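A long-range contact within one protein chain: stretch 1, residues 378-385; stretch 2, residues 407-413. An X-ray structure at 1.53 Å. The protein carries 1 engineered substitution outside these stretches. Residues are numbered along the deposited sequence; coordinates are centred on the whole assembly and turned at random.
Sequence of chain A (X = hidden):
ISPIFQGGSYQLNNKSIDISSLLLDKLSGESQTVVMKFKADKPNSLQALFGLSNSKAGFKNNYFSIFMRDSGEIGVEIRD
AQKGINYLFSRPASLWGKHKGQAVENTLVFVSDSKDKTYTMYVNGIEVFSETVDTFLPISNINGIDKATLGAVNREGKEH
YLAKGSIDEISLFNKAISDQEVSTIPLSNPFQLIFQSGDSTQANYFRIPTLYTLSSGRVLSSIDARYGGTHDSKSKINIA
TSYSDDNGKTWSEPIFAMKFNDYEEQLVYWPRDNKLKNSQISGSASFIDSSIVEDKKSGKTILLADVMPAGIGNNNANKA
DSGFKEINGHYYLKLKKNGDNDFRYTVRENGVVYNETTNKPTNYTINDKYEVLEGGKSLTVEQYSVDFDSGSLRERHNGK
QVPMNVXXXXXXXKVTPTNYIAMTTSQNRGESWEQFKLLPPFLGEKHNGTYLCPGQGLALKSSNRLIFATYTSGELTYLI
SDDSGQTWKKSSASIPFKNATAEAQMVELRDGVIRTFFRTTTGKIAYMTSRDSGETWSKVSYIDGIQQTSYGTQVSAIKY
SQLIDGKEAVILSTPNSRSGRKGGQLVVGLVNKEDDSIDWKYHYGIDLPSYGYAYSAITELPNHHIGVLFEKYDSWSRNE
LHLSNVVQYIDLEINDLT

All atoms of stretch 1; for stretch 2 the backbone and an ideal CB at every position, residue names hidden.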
ATOM      1  N   SER A 378     -35.964  -2.011  -7.287  1.00 25.66           N
ATOM      2  CA  SER A 378     -34.579  -1.579  -7.489  1.00 22.42           C
ATOM      3  C   SER A 378     -34.323  -0.897  -8.828  1.00 24.17           C
ATOM      4  O   SER A 378     -34.549  -1.483  -9.885  1.00 28.75           O
ATOM      5  CB  SER A 378     -33.633  -2.776  -7.355  1.00 23.41           C
ATOM      6  OG  SER A 378     -33.589  -3.251  -6.022  1.00 34.01           O
ATOM      7  N   LEU A 379     -33.827   0.334  -8.779  1.00 20.93           N
ATOM      8  CA  LEU A 379     -33.343   0.987  -9.986  1.00 24.83           C
ATOM      9  C   LEU A 379     -31.918   0.523 -10.256  1.00 21.35           C
ATOM     10  O   LEU A 379     -31.209   0.104  -9.335  1.00 21.03           O
ATOM     11  CB  LEU A 379     -33.393   2.506  -9.855  1.00 20.71           C
ATOM     12  CG  LEU A 379     -34.773   3.125  -9.698  1.00 25.30           C
ATOM     13  CD1 LEU A 379     -34.705   4.631  -9.907  1.00 23.95           C
ATOM     14  CD2 LEU A 379     -35.759   2.478 -10.659  1.00 23.91           C
ATOM     15  N   THR A 380     -31.505   0.593 -11.518  1.00 22.18           N
ATOM     16  CA  THR A 380     -30.153   0.202 -11.906  1.00 21.18           C
ATOM     17  C   THR A 380     -29.434   1.312 -12.670  1.00 23.72           C
ATOM     18  O   THR A 380     -30.067   2.234 -13.190  1.00 20.78           O
ATOM     19  CB  THR A 380     -30.156  -1.074 -12.788  1.00 24.21           C
ATOM     20  OG1 THR A 380     -30.861  -0.821 -14.011  1.00 25.74           O
ATOM     21  CG2 THR A 380     -30.805  -2.240 -12.062  1.00 21.42           C
ATOM     22  N   VAL A 381     -28.107   1.216 -12.714  1.00 16.98           N
ATOM     23  CA  VAL A 381     -27.292   1.985 -13.650  1.00 20.75           C
ATOM     24  C   VAL A 381     -26.444   1.008 -14.461  1.00 17.73           C
ATOM     25  O   VAL A 381     -26.367  -0.181 -14.119  1.00 18.89           O
ATOM     26  CB  VAL A 381     -26.366   2.968 -12.918  1.00 18.59           C
ATOM     27  CG1 VAL A 381     -27.185   3.929 -12.066  1.00 20.35           C
ATOM     28  CG2 VAL A 381     -25.365   2.214 -12.056  1.00 20.76           C
ATOM     29  N   GLU A 382     -25.818   1.504 -15.525  1.00 16.30           N
ATOM     30  CA  GLU A 382     -24.892   0.689 -16.310  1.00 13.73           C
ATOM     31  C   GLU A 382     -23.478   0.877 -15.774  1.00 16.13           C
ATOM     32  O   GLU A 382     -23.038   2.002 -15.530  1.00 15.33           O
ATOM     33  CB  GLU A 382     -24.952   1.054 -17.793  1.00 19.52           C
ATOM     34  CG  GLU A 382     -24.157   0.107 -18.690  1.00 17.78           C
ATOM     35  CD  GLU A 382     -24.301   0.450 -20.165  1.00 23.44           C
ATOM     36  OE1 GLU A 382     -25.079   1.373 -20.484  1.00 27.03           O
ATOM     37  OE2 GLU A 382     -23.623  -0.194 -20.990  1.00 21.27           O
ATOM     38  N   GLN A 383     -22.784  -0.240 -15.569  1.00 13.98           N
ATOM     39  CA  GLN A 383     -21.426  -0.236 -15.029  1.00 13.13           C
ATOM     40  C   GLN A 383     -20.404   0.303 -16.042  1.00 14.28           C
ATOM     41  O   GLN A 383     -20.625   0.242 -17.256  1.00 16.20           O
ATOM     42  CB  GLN A 383     -21.062  -1.658 -14.592  1.00 15.74           C
ATOM     43  CG  GLN A 383     -19.777  -1.781 -13.761  1.00 15.71           C
ATOM     44  CD  GLN A 383     -19.434  -3.224 -13.429  1.00 18.70           C
ATOM     45  OE1 GLN A 383     -19.064  -4.002 -14.308  1.00 17.90           O
ATOM     46  NE2 GLN A 383     -19.558  -3.587 -12.157  1.00 16.15           N
ATOM     47  N   TYR A 384     -19.295   0.847 -15.536  1.00 12.92           N
ATOM     48  CA  TYR A 384     -18.189   1.298 -16.375  1.00 16.80           C
ATOM     49  C   TYR A 384     -17.003   0.349 -16.288  1.00 14.93           C
ATOM     50  O   TYR A 384     -16.801  -0.316 -15.270  1.00 15.80           O
ATOM     51  CB  TYR A 384     -17.696   2.670 -15.928  1.00 13.74           C
ATOM     52  CG  TYR A 384     -18.660   3.815 -16.146  1.00 15.13           C
ATOM     53  CD1 TYR A 384     -19.623   4.127 -15.193  1.00 14.76           C
ATOM     54  CD2 TYR A 384     -18.579   4.610 -17.286  1.00 16.27           C
ATOM     55  CE1 TYR A 384     -20.495   5.189 -15.377  1.00 17.47           C
ATOM     56  CE2 TYR A 384     -19.445   5.669 -17.475  1.00 15.49           C
ATOM     57  CZ  TYR A 384     -20.397   5.956 -16.521  1.00 18.80           C
ATOM     58  OH  TYR A 384     -21.263   7.015 -16.708  1.00 22.04           O
ATOM     59  N   SER A 385     -16.212   0.322 -17.356  1.00 14.19           N
ATOM     60  CA  SER A 385     -14.916  -0.345 -17.370  1.00 13.80           C
ATOM     61  C   SER A 385     -13.896   0.668 -17.878  1.00 16.41           C
ATOM     62  O   SER A 385     -14.267   1.659 -18.503  1.00 17.93           O
ATOM     63  CB  SER A 385     -14.943  -1.552 -18.298  1.00 16.47           C
ATOM     64  OG  SER A 385     -15.628  -2.650 -17.720  1.00 17.38           O
ATOM     65  N   UNK A 407     -24.060   7.106  -4.266  1.00 14.35           N
ATOM     66  CA  UNK A 407     -22.668   7.533  -4.393  1.00 12.82           C
ATOM     67  C   UNK A 407     -22.139   7.488  -5.834  1.00 14.70           C
ATOM     68  O   UNK A 407     -20.984   7.846  -6.092  1.00 13.67           O
ATOM     69  CB  UNK A 407     -21.786   6.655  -3.503  1.00 12.82           C
ATOM     70  N   UNK A 408     -22.991   7.086  -6.776  1.00 13.40           N
ATOM     71  CA  UNK A 408     -22.557   6.848  -8.151  1.00 13.79           C
ATOM     72  C   UNK A 408     -22.798   8.041  -9.071  1.00 15.84           C
ATOM     73  O   UNK A 408     -23.710   8.842  -8.848  1.00 15.06           O
ATOM     74  CB  UNK A 408     -23.276   5.620  -8.713  1.00 13.79           C
ATOM     75  N   UNK A 409     -21.997   8.114 -10.125  1.00 12.73           N
ATOM     76  CA  UNK A 409     -22.095   9.196 -11.107  1.00 13.35           C
ATOM     77  C   UNK A 409     -23.431   9.141 -11.849  1.00 17.40           C
ATOM     78  O   UNK A 409     -24.022  10.177 -12.142  1.00 18.01           O
ATOM     79  CB  UNK A 409     -20.936   9.119 -12.103  1.00 13.35           C
ATOM     80  N   UNK A 410     -23.918   7.932 -12.114  1.00 15.92           N
ATOM     81  CA  UNK A 410     -25.113   7.750 -12.940  1.00 17.89           C
ATOM     82  C   UNK A 410     -26.432   7.736 -12.158  1.00 17.45           C
ATOM     83  O   UNK A 410     -27.499   7.512 -12.740  1.00 21.17           O
ATOM     84  CB  UNK A 410     -24.986   6.441 -13.722  1.00 17.89           C
ATOM     85  N   UNK A 411     -26.367   7.951 -10.848  1.00 14.57           N
ATOM     86  CA  UNK A 411     -27.567   7.870 -10.012  1.00 17.13           C
ATOM     87  C   UNK A 411     -28.584   8.997 -10.262  1.00 15.58           C
ATOM     88  O   UNK A 411     -28.223  10.141 -10.563  1.00 18.72           O
ATOM     89  CB  UNK A 411     -27.154   7.885  -8.539  1.00 17.13           C
ATOM     90  N   UNK A 412     -29.859   8.650 -10.125  1.00 19.10           N
ATOM     91  CA  UNK A 412     -30.950   9.624 -10.206  1.00 17.05           C
ATOM     92  C   UNK A 412     -30.902  10.587  -9.023  1.00 19.19           C
ATOM     93  O   UNK A 412     -31.221  11.768  -9.161  1.00 20.20           O
ATOM     94  CB  UNK A 412     -32.303   8.912 -10.252  1.00 17.05           C
ATOM     95  N   UNK A 413     -30.527  10.065  -7.858  1.00 17.84           N
ATOM     96  CA  UNK A 413     -30.324  10.870  -6.663  1.00 18.19           C
ATOM     97  C   UNK A 413     -28.865  10.766  -6.229  1.00 17.59           C
ATOM     98  O   UNK A 413     -28.332   9.662  -6.111  1.00 17.16           O
ATOM     99  CB  UNK A 413     -31.260  10.425  -5.538  1.00 18.19           C
TER

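Position 407 has nothing of stretch 1 within 5.5 Å of its ideal CB. The residue is Phe 407, and it makes no contact across the pair.

At position 408 the CA-to-CB bond points toward stretch 1, and the ideal CB lies 5.2 Å from Val 381 CG2. That methyl is apolar, and the gap leaves room for a side chain longer than alanine. Leucine, methionine or an aromatic ring would suit. The residue is Tyr 408. Its CD2 comes to 4.0 Å from Val 381 CG2, and the methyl sits at the ring edge, near its plane.

Position 409 has phi/psi of -65/-36, as expected at the second position of a type I turn. Its CB points toward stretch 1, but the nearest atom, Tyr 384 OH, is 5.1 Å from the ideal CB. A long or polar side chain could pass beside that hydroxyl; many residues would do. The residue is Lys 409. Its chain is fully extended, all four chi angles t, and its CD packs 4.0 Å from Tyr 384 OH.

Position 410 faces stretch 1 most directly. Its ideal CB is 3.7 Å from Val 381 CG1 and 4.8 Å from Tyr 384 OH. The hydroxyl can give a proton, and the backbone N of Glu 382 is a second donor nearby. A short acceptor fits: aspartate or asparagine, perhaps serine. The residue is Asp 410, with chi1 m. Tyr 384 OH donates a hydrogen bond to its OD1 at 2.7 Å. The other oxygen, OD2, accepts from a water at 2.7 Å, and that water accepts from Glu 382 N at 2.9 Å. The carboxylate thus ties the turn to the strand both directly and through water, while its CB rests on the valine methyl.

Position 411 closes the turn that begins at 408. Its CB points sideways, 5.3 Å from Val 381 CG1, so stretch 1 hardly restricts the choice. The residue is Ser 411. Its N makes a weak hydrogen bond to Tyr 408 O at 3.4 Å. Ser 411 OG donates to the backbone O of 413 at 2.7 Å.

At position 412 the CB points toward stretch 1, 4.9 Å from Leu 379 CD1. An apolar side chain such as leucine, isoleucine or methionine would suit. The residue is Leu 412, whose CD2 meets Leu 379 CD1 at 4.2 Å.

Position 413 is out of reach of stretch 1. The residue is Phe 413.

Stretch 2, residues 407-413: FYKDSLF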
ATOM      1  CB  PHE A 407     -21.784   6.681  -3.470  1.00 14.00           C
ATOM      2  CG  PHE A 407     -21.851   7.100  -2.023  1.00 14.13           C
ATOM      3  CD1 PHE A 407     -22.831   6.590  -1.183  1.00 15.68           C
ATOM      4  CD2 PHE A 407     -20.937   8.011  -1.512  1.00 15.16           C
ATOM      5  CE1 PHE A 407     -22.893   6.983   0.150  1.00 17.21           C
ATOM      6  CE2 PHE A 407     -21.001   8.419  -0.180  1.00 16.14           C
ATOM      7  CZ  PHE A 407     -21.969   7.898   0.642  1.00 14.76           C
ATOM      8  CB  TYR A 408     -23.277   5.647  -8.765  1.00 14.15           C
ATOM      9  CG  TYR A 408     -22.976   4.295  -8.162  1.00 13.57           C
ATOM     10  CD1 TYR A 408     -22.022   4.133  -7.163  1.00 15.16           C
ATOM     11  CD2 TYR A 408     -23.653   3.172  -8.613  1.00 15.36           C
ATOM     12  CE1 TYR A 408     -21.758   2.870  -6.631  1.00 15.24           C
ATOM     13  CE2 TYR A 408     -23.399   1.926  -8.091  1.00 14.62           C
ATOM     14  CZ  TYR A 408     -22.459   1.776  -7.101  1.00 14.39           C
ATOM     15  OH  TYR A 408     -22.240   0.503  -6.600  1.00 14.87           O
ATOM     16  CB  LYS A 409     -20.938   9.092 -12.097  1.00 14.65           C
ATOM     17  CG  LYS A 409     -21.027  10.044 -13.284  1.00 17.62           C
ATOM     18  CD  LYS A 409     -19.827   9.843 -14.193  1.00 19.14           C
ATOM     19  CE  LYS A 409     -19.874  10.764 -15.397  1.00 28.88           C
ATOM     20  NZ  LYS A 409     -18.695  10.571 -16.292  1.00 35.10           N
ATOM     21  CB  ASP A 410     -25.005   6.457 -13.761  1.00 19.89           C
ATOM     22  CG  ASP A 410     -23.949   6.526 -14.853  1.00 18.34           C
ATOM     23  OD1 ASP A 410     -23.201   7.524 -14.935  1.00 21.97           O
ATOM     24  OD2 ASP A 410     -23.868   5.544 -15.631  1.00 19.61           O
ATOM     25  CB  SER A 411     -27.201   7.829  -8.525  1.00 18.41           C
ATOM     26  OG  SER A 411     -28.337   7.544  -7.734  1.00 17.13           O
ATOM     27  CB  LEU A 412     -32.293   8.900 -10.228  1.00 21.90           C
ATOM     28  CG  LEU A 412     -33.585   9.714 -10.260  1.00 19.84           C
ATOM     29  CD1 LEU A 412     -33.601  10.642 -11.462  1.00 26.70           C
ATOM     30  CD2 LEU A 412     -34.787   8.769 -10.295  1.00 27.99           C
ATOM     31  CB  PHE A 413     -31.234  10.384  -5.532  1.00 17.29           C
ATOM     32  CG  PHE A 413     -32.676  10.714  -5.735  1.00 19.93           C
ATOM     33  CD1 PHE A 413     -33.158  11.974  -5.427  1.00 22.76           C
ATOM     34  CD2 PHE A 413     -33.554   9.757  -6.223  1.00 20.85           C
ATOM     35  CE1 PHE A 413     -34.497  12.286  -5.613  1.00 22.09           C
ATOM     36  CE2 PHE A 413     -34.896  10.056  -6.406  1.00 22.90           C
ATOM     37  CZ  PHE A 413     -35.364  11.321  -6.097  1.00 21.76           C
TER
HETATM   38  O   HOH W   1     -26.118   4.242 -16.432  1.00 19.51           O
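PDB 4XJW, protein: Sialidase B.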